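Local coordinates for putative alpha-ketoglutarate-dependent taurine dioxygenase (Burkholderia xenovorans, PDB 5HSX), which probably acts as an iron- and 2-oxoglutarate-dependent dioxygenase of the TauD/TfdA family, at residues D37-L42 / Q65-E70; S136-V141 / R286-T291; A27-E32 / W57-F62. All coordinates share one frame; numbering follows the deposited sequence.

Interaction 1 of 3, residues D37-L42 / Q65-E70. With EDO (1,2-ethanediol), chain S.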
loop_
_atom_site.group_PDB
_atom_site.type_symbol
_atom_site.label_atom_id
_atom_site.label_comp_id
_atom_site.label_asym_id
_atom_site.label_seq_id
_atom_site.Cartn_x
_atom_site.Cartn_y
_atom_site.Cartn_z
ATOM N N ASP B 37 -22.516 1.441 18.504
ATOM C CA ASP B 37 -22.822 2.869 18.414
ATOM C C ASP B 37 -21.879 3.595 19.369
ATOM O O ASP B 37 -22.087 3.597 20.584
ATOM C CB ASP B 37 -24.290 3.131 18.740
ATOM C CG ASP B 37 -24.660 4.611 18.689
ATOM O OD1 ASP B 37 -25.822 4.938 19.009
ATOM O OD2 ASP B 37 -23.803 5.453 18.348
ATOM N N LEU B 38 -20.841 4.226 18.810
ATOM C CA LEU B 38 -19.796 4.817 19.635
ATOM C C LEU B 38 -20.233 6.102 20.328
ATOM O O LEU B 38 -19.467 6.630 21.142
ATOM C CB LEU B 38 -18.539 5.071 18.795
ATOM C CG LEU B 38 -17.540 3.908 18.705
ATOM C CD1 LEU B 38 -18.230 2.608 18.343
ATOM C CD2 LEU B 38 -16.402 4.196 17.732
ATOM N N THR B 39 -21.429 6.623 20.036
ATOM C CA THR B 39 -21.929 7.758 20.804
ATOM C C THR B 39 -22.433 7.339 22.175
ATOM O O THR B 39 -22.616 8.197 23.043
ATOM C CB THR B 39 -23.055 8.489 20.060
ATOM O OG1 THR B 39 -24.222 7.657 19.994
ATOM C CG2 THR B 39 -22.619 8.876 18.651
ATOM N N GLN B 40 -22.649 6.043 22.387
ATOM C CA GLN B 40 -23.198 5.516 23.626
ATOM C C GLN B 40 -22.103 4.868 24.460
ATOM O O GLN B 40 -21.091 4.403 23.931
ATOM C CB GLN B 40 -24.290 4.481 23.339
ATOM C CG GLN B 40 -25.449 5.004 22.520
ATOM C CD GLN B 40 -26.093 6.215 23.152
ATOM O OE1 GLN B 40 -26.644 6.138 24.250
ATOM N NE2 GLN B 40 -26.017 7.350 22.466
ATOM N N LYS B 41 -22.317 4.836 25.775
ATOM C CA LYS B 41 -21.469 4.018 26.632
ATOM C C LYS B 41 -21.681 2.550 26.287
ATOM O O LYS B 41 -22.809 2.110 26.050
ATOM C CB LYS B 41 -21.789 4.275 28.105
ATOM N N LEU B 42 -20.591 1.789 26.242
ATOM C CA LEU B 42 -20.646 0.405 25.796
ATOM C C LEU B 42 -20.741 -0.553 26.978
ATOM O O LEU B 42 -20.247 -0.271 28.073
ATOM C CB LEU B 42 -19.421 0.051 24.953
ATOM C CG LEU B 42 -19.192 0.895 23.701
ATOM C CD1 LEU B 42 -18.075 0.294 22.862
ATOM C CD2 LEU B 42 -20.475 1.032 22.896
ATOM N N GLN B 65 -19.541 6.816 12.437
ATOM C CA GLN B 65 -19.534 7.161 13.859
ATOM C C GLN B 65 -19.221 8.654 13.966
ATOM O O GLN B 65 -18.060 9.060 13.965
ATOM C CB GLN B 65 -18.517 6.310 14.614
ATOM C CG GLN B 65 -18.681 4.812 14.388
ATOM C CD GLN B 65 -19.948 4.264 15.020
ATOM O OE1 GLN B 65 -20.425 4.784 16.031
ATOM N NE2 GLN B 65 -20.504 3.217 14.425
ATOM N N PHE B 66 -20.263 9.473 14.054
ATOM C CA PHE B 66 -20.116 10.926 14.075
ATOM C C PHE B 66 -20.119 11.376 15.530
ATOM O O PHE B 66 -21.173 11.443 16.169
ATOM C CB PHE B 66 -21.216 11.580 13.247
ATOM C CG PHE B 66 -21.240 11.096 11.823
ATOM C CD1 PHE B 66 -20.383 11.642 10.880
ATOM C CD2 PHE B 66 -22.081 10.061 11.441
ATOM C CE1 PHE B 66 -20.381 11.183 9.573
ATOM C CE2 PHE B 66 -22.084 9.595 10.139
ATOM C CZ PHE B 66 -21.232 10.154 9.205
ATOM N N LEU B 67 -18.931 11.685 16.052
ATOM C CA LEU B 67 -18.723 11.864 17.482
ATOM C C LEU B 67 -18.379 13.306 17.834
ATOM O O LEU B 67 -17.761 14.030 17.048
ATOM C CB LEU B 67 -17.596 10.954 17.980
ATOM C CG LEU B 67 -17.660 9.481 17.575
ATOM C CD1 LEU B 67 -16.465 8.726 18.145
ATOM C CD2 LEU B 67 -18.977 8.858 18.043
ATOM N N THR B 68 -18.781 13.709 19.037
ATOM C CA THR B 68 -18.236 14.891 19.680
ATOM C C THR B 68 -16.888 14.561 20.322
ATOM O O THR B 68 -16.522 13.395 20.497
ATOM C CB THR B 68 -19.189 15.418 20.753
ATOM O OG1 THR B 68 -19.329 14.430 21.786
ATOM C CG2 THR B 68 -20.565 15.751 20.162
ATOM N N HIS B 69 -16.141 15.608 20.689
ATOM C CA HIS B 69 -14.900 15.393 21.431
ATOM C C HIS B 69 -15.165 14.623 22.718
ATOM O O HIS B 69 -14.390 13.732 23.093
ATOM C CB HIS B 69 -14.225 16.730 21.758
ATOM C CG HIS B 69 -13.651 17.439 20.570
ATOM N ND1 HIS B 69 -13.147 16.774 19.472
ATOM C CD2 HIS B 69 -13.486 18.760 20.317
ATOM C CE1 HIS B 69 -12.707 17.654 18.590
ATOM N NE2 HIS B 69 -12.902 18.867 19.076
ATOM N N GLU B 70 -16.264 14.947 23.405
ATOM C CA GLU B 70 -16.599 14.242 24.638
ATOM C C GLU B 70 -16.881 12.769 24.381
ATOM O O GLU B 70 -16.444 11.904 25.150
ATOM C CB GLU B 70 -17.802 14.896 25.323
ATOM C CG GLU B 70 -17.505 16.234 25.977
ATOM C CD GLU B 70 -17.596 17.405 25.009
ATOM O OE1 GLU B 70 -17.641 17.179 23.777
ATOM O OE2 GLU B 70 -17.632 18.558 25.489
HETATM C C1 EDO S . -17.554 18.420 19.782
HETATM O O1 EDO S . -17.325 18.920 21.107
HETATM C C2 EDO S . -16.433 18.873 18.857
HETATM O O2 EDO S . -16.372 18.028 17.703
HETATM O O HOH W 1 -22.884 6.052 16.130
#

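Interaction 2 of 3, residues S136-V141 / R286-T291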
loop_
_atom_site.group_PDB
_atom_site.type_symbol
_atom_site.label_atom_id
_atom_site.label_comp_id
_atom_site.label_asym_id
_atom_site.label_seq_id
_atom_site.Cartn_x
_atom_site.Cartn_y
_atom_site.Cartn_z
ATOM N N SER B 136 -3.821 4.306 19.763
ATOM C CA SER B 136 -4.394 5.594 19.402
ATOM C C SER B 136 -5.752 5.366 18.755
ATOM O O SER B 136 -5.995 4.327 18.133
ATOM C CB SER B 136 -3.475 6.377 18.450
ATOM O OG SER B 136 -2.103 6.171 18.764
ATOM N N ILE B 137 -6.627 6.358 18.897
ATOM C CA ILE B 137 -7.961 6.336 18.312
ATOM C C ILE B 137 -8.124 7.620 17.515
ATOM O O ILE B 137 -8.194 8.712 18.095
ATOM C CB ILE B 137 -9.055 6.206 19.380
ATOM C CG1 ILE B 137 -8.873 4.892 20.141
ATOM C CG2 ILE B 137 -10.444 6.302 18.733
ATOM C CD1 ILE B 137 -9.603 4.830 21.431
ATOM N N LEU B 138 -8.193 7.495 16.192
ATOM C CA LEU B 138 -8.208 8.626 15.273
ATOM C C LEU B 138 -9.556 8.664 14.564
ATOM O O LEU B 138 -9.948 7.672 13.941
ATOM C CB LEU B 138 -7.071 8.478 14.261
ATOM C CG LEU B 138 -6.909 9.506 13.148
ATOM C CD1 LEU B 138 -6.610 10.877 13.723
ATOM C CD2 LEU B 138 -5.788 9.028 12.213
ATOM N N ARG B 139 -10.261 9.798 14.644
ATOM C CA ARG B 139 -11.565 9.930 14.000
ATOM C C ARG B 139 -11.538 11.014 12.924
ATOM O O ARG B 139 -10.901 12.060 13.088
ATOM C CB ARG B 139 -12.676 10.213 15.035
ATOM C CG ARG B 139 -12.877 11.677 15.452
ATOM C CD ARG B 139 -13.961 11.784 16.529
ATOM N NE ARG B 139 -14.609 13.091 16.528
ATOM C CZ ARG B 139 -14.242 14.120 17.287
ATOM N NH1 ARG B 139 -13.226 14.000 18.133
ATOM N NH2 ARG B 139 -14.896 15.275 17.201
ATOM N N GLY B 140 -12.228 10.755 11.814
ATOM C CA GLY B 140 -12.265 11.675 10.693
ATOM C C GLY B 140 -13.540 12.493 10.679
ATOM O O GLY B 140 -14.642 11.944 10.632
ATOM N N VAL B 141 -13.384 13.812 10.726
ATOM C CA VAL B 141 -14.516 14.736 10.755
ATOM C C VAL B 141 -14.758 15.366 9.394
ATOM O O VAL B 141 -15.870 15.311 8.865
ATOM C CB VAL B 141 -14.299 15.814 11.840
ATOM C CG1 VAL B 141 -15.377 16.894 11.737
ATOM C CG2 VAL B 141 -14.302 15.162 13.223
ATOM N N ARG B 286 -9.054 18.726 5.322
ATOM C CA ARG B 286 -8.963 17.447 6.018
ATOM C C ARG B 286 -8.787 17.722 7.502
ATOM O O ARG B 286 -7.811 18.368 7.896
ATOM C CB ARG B 286 -7.799 16.615 5.473
ATOM C CG ARG B 286 -7.715 15.184 5.989
ATOM C CD ARG B 286 -6.621 14.430 5.244
ATOM N NE ARG B 286 -6.525 13.009 5.577
ATOM C CZ ARG B 286 -5.689 12.515 6.487
ATOM N NH1 ARG B 286 -4.893 13.334 7.164
ATOM N NH2 ARG B 286 -5.647 11.211 6.725
ATOM N N GLN B 287 -9.726 17.244 8.317
ATOM C CA GLN B 287 -9.697 17.471 9.758
ATOM C C GLN B 287 -9.995 16.163 10.467
ATOM O O GLN B 287 -11.072 15.586 10.283
ATOM C CB GLN B 287 -10.707 18.541 10.182
ATOM C CG GLN B 287 -10.750 18.774 11.697
ATOM C CD GLN B 287 -9.516 19.495 12.221
ATOM O OE1 GLN B 287 -9.216 20.613 11.808
ATOM N NE2 GLN B 287 -8.803 18.861 13.140
ATOM N N LEU B 288 -9.044 15.700 11.271
ATOM C CA LEU B 288 -9.232 14.532 12.112
ATOM C C LEU B 288 -8.873 14.907 13.542
ATOM O O LEU B 288 -8.258 15.947 13.796
ATOM C CB LEU B 288 -8.379 13.345 11.637
ATOM C CG LEU B 288 -8.618 12.826 10.211
ATOM C CD1 LEU B 288 -7.742 13.558 9.205
ATOM C CD2 LEU B 288 -8.380 11.314 10.138
ATOM N N TYR B 289 -9.276 14.052 14.479
ATOM C CA TYR B 289 -8.932 14.230 15.884
ATOM C C TYR B 289 -8.474 12.898 16.442
ATOM O O TYR B 289 -9.014 11.850 16.074
ATOM C CB TYR B 289 -10.113 14.770 16.701
ATOM C CG TYR B 289 -10.539 16.139 16.253
ATOM C CD1 TYR B 289 -9.874 17.279 16.699
ATOM C CD2 TYR B 289 -11.594 16.296 15.364
ATOM C CE1 TYR B 289 -10.262 18.552 16.267
ATOM C CE2 TYR B 289 -11.988 17.552 14.936
ATOM C CZ TYR B 289 -11.320 18.671 15.391
ATOM O OH TYR B 289 -11.721 19.909 14.955
ATOM N N ARG B 290 -7.469 12.944 17.317
ATOM C CA ARG B 290 -6.838 11.744 17.838
ATOM C C ARG B 290 -6.802 11.799 19.358
ATOM O O ARG B 290 -6.574 12.858 19.952
ATOM C CB ARG B 290 -5.405 11.561 17.294
ATOM C CG ARG B 290 -4.669 10.389 17.942
ATOM C CD ARG B 290 -3.317 10.042 17.326
ATOM N NE ARG B 290 -2.513 11.193 16.938
ATOM C CZ ARG B 290 -1.788 11.941 17.767
ATOM N NH1 ARG B 290 -1.770 11.691 19.065
ATOM N NH2 ARG B 290 -1.082 12.956 17.292
ATOM N N THR B 291 -7.054 10.658 19.975
ATOM C CA THR B 291 -6.725 10.434 21.375
ATOM C C THR B 291 -5.709 9.304 21.422
ATOM O O THR B 291 -5.627 8.490 20.495
ATOM C CB THR B 291 -7.962 10.061 22.191
ATOM O OG1 THR B 291 -8.555 8.884 21.627
ATOM C CG2 THR B 291 -8.985 11.199 22.184
#

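Interaction 3 of 3, residues A27-E32 / W57-F62. With EDO (1,2-ethanediol), chain N.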
loop_
_atom_site.group_PDB
_atom_site.type_symbol
_atom_site.label_atom_id
_atom_site.label_comp_id
_atom_site.label_asym_id
_atom_site.label_seq_id
_atom_site.Cartn_x
_atom_site.Cartn_y
_atom_site.Cartn_z
ATOM N N ALA B 27 -4.928 -10.624 4.994
ATOM C CA ALA B 27 -4.626 -11.923 5.595
ATOM C C ALA B 27 -4.322 -11.787 7.082
ATOM O O ALA B 27 -4.746 -12.626 7.886
ATOM C CB ALA B 27 -3.456 -12.588 4.872
ATOM N N HIS B 28 -3.584 -10.745 7.478
ATOM C CA HIS B 28 -3.206 -10.701 8.886
ATOM C C HIS B 28 -3.256 -9.326 9.541
ATOM O O HIS B 28 -2.777 -9.198 10.677
ATOM C CB HIS B 28 -1.803 -11.292 9.086
ATOM C CG HIS B 28 -1.710 -12.752 8.762
ATOM N ND1 HIS B 28 -2.273 -13.731 9.557
ATOM C CD2 HIS B 28 -1.119 -13.401 7.730
ATOM C CE1 HIS B 28 -2.035 -14.919 9.027
ATOM N NE2 HIS B 28 -1.337 -14.746 7.916
ATOM N N ILE B 29 -3.822 -8.300 8.908
ATOM C CA ILE B 29 -3.956 -7.024 9.612
ATOM C C ILE B 29 -5.176 -6.263 9.115
ATOM O O ILE B 29 -5.438 -6.171 7.911
ATOM C CB ILE B 29 -2.669 -6.172 9.499
ATOM C CG1 ILE B 29 -2.825 -4.881 10.302
ATOM C CG2 ILE B 29 -2.305 -5.882 8.026
ATOM C CD1 ILE B 29 -1.516 -4.137 10.500
ATOM N N GLY B 30 -5.916 -5.700 10.068
ATOM C CA GLY B 30 -7.001 -4.789 9.771
ATOM C C GLY B 30 -8.349 -5.476 9.767
ATOM O O GLY B 30 -8.496 -6.542 9.162
ATOM N N ALA B 31 -9.336 -4.879 10.433
ATOM C CA ALA B 31 -10.689 -5.411 10.417
ATOM C C ALA B 31 -11.676 -4.282 10.668
ATOM O O ALA B 31 -11.407 -3.375 11.464
ATOM C CB ALA B 31 -10.869 -6.517 11.470
ATOM N N GLU B 32 -12.811 -4.332 9.978
ATOM C CA GLU B 32 -13.916 -3.431 10.269
ATOM C C GLU B 32 -14.772 -4.033 11.370
ATOM O O GLU B 32 -14.974 -5.249 11.420
ATOM C CB GLU B 32 -14.775 -3.173 9.026
ATOM C CG GLU B 32 -14.047 -2.454 7.914
ATOM C CD GLU B 32 -14.995 -1.795 6.923
ATOM O OE1 GLU B 32 -16.221 -2.017 7.030
ATOM O OE2 GLU B 32 -14.512 -1.047 6.045
ATOM N N TRP B 57 -6.296 -8.281 15.234
ATOM C CA TRP B 57 -6.156 -7.713 13.896
ATOM C C TRP B 57 -5.271 -6.472 13.853
ATOM O O TRP B 57 -5.048 -5.927 12.762
ATOM C CB TRP B 57 -7.550 -7.418 13.316
ATOM C CG TRP B 57 -8.256 -8.713 12.977
ATOM C CD1 TRP B 57 -9.285 -9.307 13.660
ATOM C CD2 TRP B 57 -7.923 -9.601 11.901
ATOM N NE1 TRP B 57 -9.627 -10.497 13.051
ATOM C CE2 TRP B 57 -8.802 -10.703 11.976
ATOM C CE3 TRP B 57 -6.978 -9.559 10.866
ATOM C CZ2 TRP B 57 -8.758 -11.763 11.064
ATOM C CZ3 TRP B 57 -6.934 -10.609 9.957
ATOM C CH2 TRP B 57 -7.822 -11.698 10.063
ATOM N N ARG B 58 -4.762 -6.020 15.009
ATOM C CA ARG B 58 -3.758 -4.958 15.140
ATOM C C ARG B 58 -4.324 -3.554 14.952
ATOM O O ARG B 58 -3.889 -2.619 15.634
ATOM C CB ARG B 58 -2.595 -5.136 14.164
ATOM C CG ARG B 58 -2.022 -6.538 14.050
ATOM C CD ARG B 58 -1.702 -7.150 15.397
ATOM N NE ARG B 58 -1.272 -8.532 15.202
ATOM C CZ ARG B 58 -0.784 -9.311 16.159
ATOM N NH1 ARG B 58 -0.640 -8.850 17.392
ATOM N NH2 ARG B 58 -0.431 -10.556 15.872
ATOM N N VAL B 59 -5.235 -3.379 14.000
ATOM C CA VAL B 59 -5.954 -2.120 13.818
ATOM C C VAL B 59 -7.390 -2.454 13.434
ATOM O O VAL B 59 -7.624 -3.312 12.577
ATOM C CB VAL B 59 -5.302 -1.200 12.761
ATOM C CG1 VAL B 59 -5.137 -1.913 11.379
ATOM C CG2 VAL B 59 -6.117 0.084 12.605
ATOM N N VAL B 60 -8.351 -1.802 14.079
ATOM C CA VAL B 60 -9.753 -2.014 13.762
ATOM C C VAL B 60 -10.368 -0.682 13.356
ATOM O O VAL B 60 -9.937 0.391 13.797
ATOM C CB VAL B 60 -10.528 -2.667 14.927
ATOM C CG1 VAL B 60 -9.972 -4.072 15.197
ATOM C CG2 VAL B 60 -10.458 -1.813 16.200
ATOM N N PHE B 61 -11.378 -0.757 12.491
ATOM C CA PHE B 61 -11.978 0.430 11.897
ATOM C C PHE B 61 -13.484 0.446 12.127
ATOM O O PHE B 61 -14.140 -0.599 12.084
ATOM C CB PHE B 61 -11.696 0.502 10.387
ATOM C CG PHE B 61 -10.238 0.445 10.033
ATOM C CD1 PHE B 61 -9.434 1.568 10.162
ATOM C CD2 PHE B 61 -9.675 -0.731 9.559
ATOM C CE1 PHE B 61 -8.087 1.521 9.822
ATOM C CE2 PHE B 61 -8.331 -0.790 9.214
ATOM C CZ PHE B 61 -7.532 0.341 9.344
ATOM N N PHE B 62 -14.023 1.641 12.359
ATOM C CA PHE B 62 -15.457 1.866 12.447
ATOM C C PHE B 62 -15.865 2.849 11.359
ATOM O O PHE B 62 -15.065 3.687 10.928
ATOM C CB PHE B 62 -15.873 2.419 13.826
ATOM C CG PHE B 62 -15.389 1.595 14.997
ATOM C CD1 PHE B 62 -16.214 0.644 15.588
ATOM C CD2 PHE B 62 -14.115 1.787 15.520
ATOM C CE1 PHE B 62 -15.768 -0.111 16.681
ATOM C CE2 PHE B 62 -13.666 1.038 16.602
ATOM C CZ PHE B 62 -14.494 0.090 17.183
HETATM C C1 EDO N . -5.652 -13.551 12.904
HETATM O O1 EDO N . -5.749 -14.896 12.429
HETATM C C2 EDO N . -4.871 -12.717 11.898
HETATM O O2 EDO N . -3.603 -13.335 11.666
HETATM O O HOH W 2 -2.628 -10.073 13.223
#

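Interaction 1 of 3, residues D37-L42 / Q65-E70
L38 and Q65 meet through a backbone-to-amide hydrogen bond: L38 N donates to Q65 OE1 at 2.9 Å and nearly straight (166°), approaching from above the carbonyl plane. The Q65 chain bends at chi2 (-69°), which swings CD round beside L38; the two side chains cross at about a right angle, and L38 CB lies 3.4 Å from Q65 OE1. A water donates both to Q65 OE1 and to D37 OD2. Beside the polar link is an apolar one, where L67 CD2 reaches T39 CG2 at 3.7 Å and L38 CB at 3.9 Å. One methyl thus meets two residues, a place suited to a branched apolar side chain.

In the next shell, weak hydrogen bonds from Q65 NE2 to V36 O and R63 O help set the rotation of the amide. T39 N and T39 OG1 both approach D37 OD2 from the same face of the carboxylate, at 3.1 and 2.8 Å. Aspartate is short enough to fold back so, and threonine supplies a hydroxyl for it and a methyl for L67. Further out, L38 packs on F75 of helix 69-77, whose N-cap residue is T68; Q71 OE1 accepts from T68 N, consistent with a capping box. The arrangement is an Asx turn at D37 overlaid on a type I beta turn from D37 to Q40, docked beside a capped helix N-terminus.

Interaction 2 of 3, residues S136-V141 / R286-T291
I137 O is gripped by several groups: T291 N donates to it at 2.9 Å, H72 NE2 from helix 69-77 adds a second hydrogen bond, and R290 CA makes a CA-H...O contact at 3.3 Å. I137 N in turn donates to T291 O, closing a hydrogen-bonded antiparallel pair. R139 and Y289 form the next such pair, with R139 N reaching Y289 O at 2.8 Å, and V141 N continues the ladder to Q287 O. The strand segments run at 160° to each other.

On the face carrying R139 and Y289, the arginine CG sits between its backbone N and carbonyl carbon (chi1 84°), starting an extended chain. Its guanidinium and the tyrosine ring lie within 22° of parallel, Y289 CD2 standing 3.7 Å above the guanidinium plane and offset toward the rim. Here arginine combines a flat surface with N-H groups: NH1 touches Y289 CB and bonds to H72 ND1. V141 CG2 abuts the edge of the tyrosine ring, 3.6 Å from Y289 CD2, while Q287 NE2 lies over a face of that ring and bonds to S100 OG.

On the reverse face L138 CD1 packs on L288 CB at 3.7 Å and on the aliphatic part of R290, whose CD touches S136 CB; R290 NH1 then donates to V320 O. L288 CG and CD2 rest against G140 CA, with CG at 3.9 Å from it.

Strand 135-140 is thus held between strands 287-293 and 263-267, with I137 and T291 packed on helix 69-77: an interior antiparallel pair of the major sheet in the jelly-roll core expected of the cupin-clan TauD/TfdA fold.

Interaction 3 of 3, residues A27-E32 / W57-F62
W57 and A31 meet because the tryptophan CG stands anti to its carbonyl carbon (chi1 -71°) and chi2 (106°) turns a face of the indole to A31 CB. That methyl sits 4.1 Å from the centroid of the five-membered ring of W57, a CH-pi contact for which a lone methyl is the right size. Over the opposite face lies C2 of an ethanediol molecule, probably from the crystallisation liquor. I29 N lies at the ring edge, in its plane, and A27 O comes to 3.6 Å from W57 CZ3.

I29 CG1 is anti to its backbone N and rests 3.9 Å from both R58 CB and V59 CG1. G30 has a positive phi (97°), at which a CB would collide with the carbonyl O of I29, so a residue without one suits the place; G30 N donates to W57 O at 2.8 Å. A31 N to V59 O and F61 N to A31 O (2.8 Å) continue as parallel sheet bonds, joining the two strands of a beta-alpha-beta unit.

A water bridges H28 O and R58 NE. The chemistry implies that the buried R58 is provided for within its own chain, its charge met by E215 in a salt bridge and its NE by this water, while H28, through a weak hydrogen bond to D281, and A27, packed on L282, meet the second subunit.

Interactions 1 and 2, with centres 13 Å apart, touch through H69 and R139: H69 ND1 lies 3.1 Å from R139 NH1, a probable hydrogen bond, and the H69 ring meets Y289 edge-to-face. The start of helix 69-77 is thereby fastened to the sheet. Interaction 1 also touches interaction 3, where L38 CD2 packs 3.9 Å from F62 CG, and their segments alternate along the chain. Interactions 2 and 3 share one mixed sheet without touching, their nearest atoms about 7 Å apart. The sodium ion, held by H123, D125, H273 and N323, lies about 12 Å from the side chain of V59; the two histidines and aspartate are consistent with the iron-binding triad of this family.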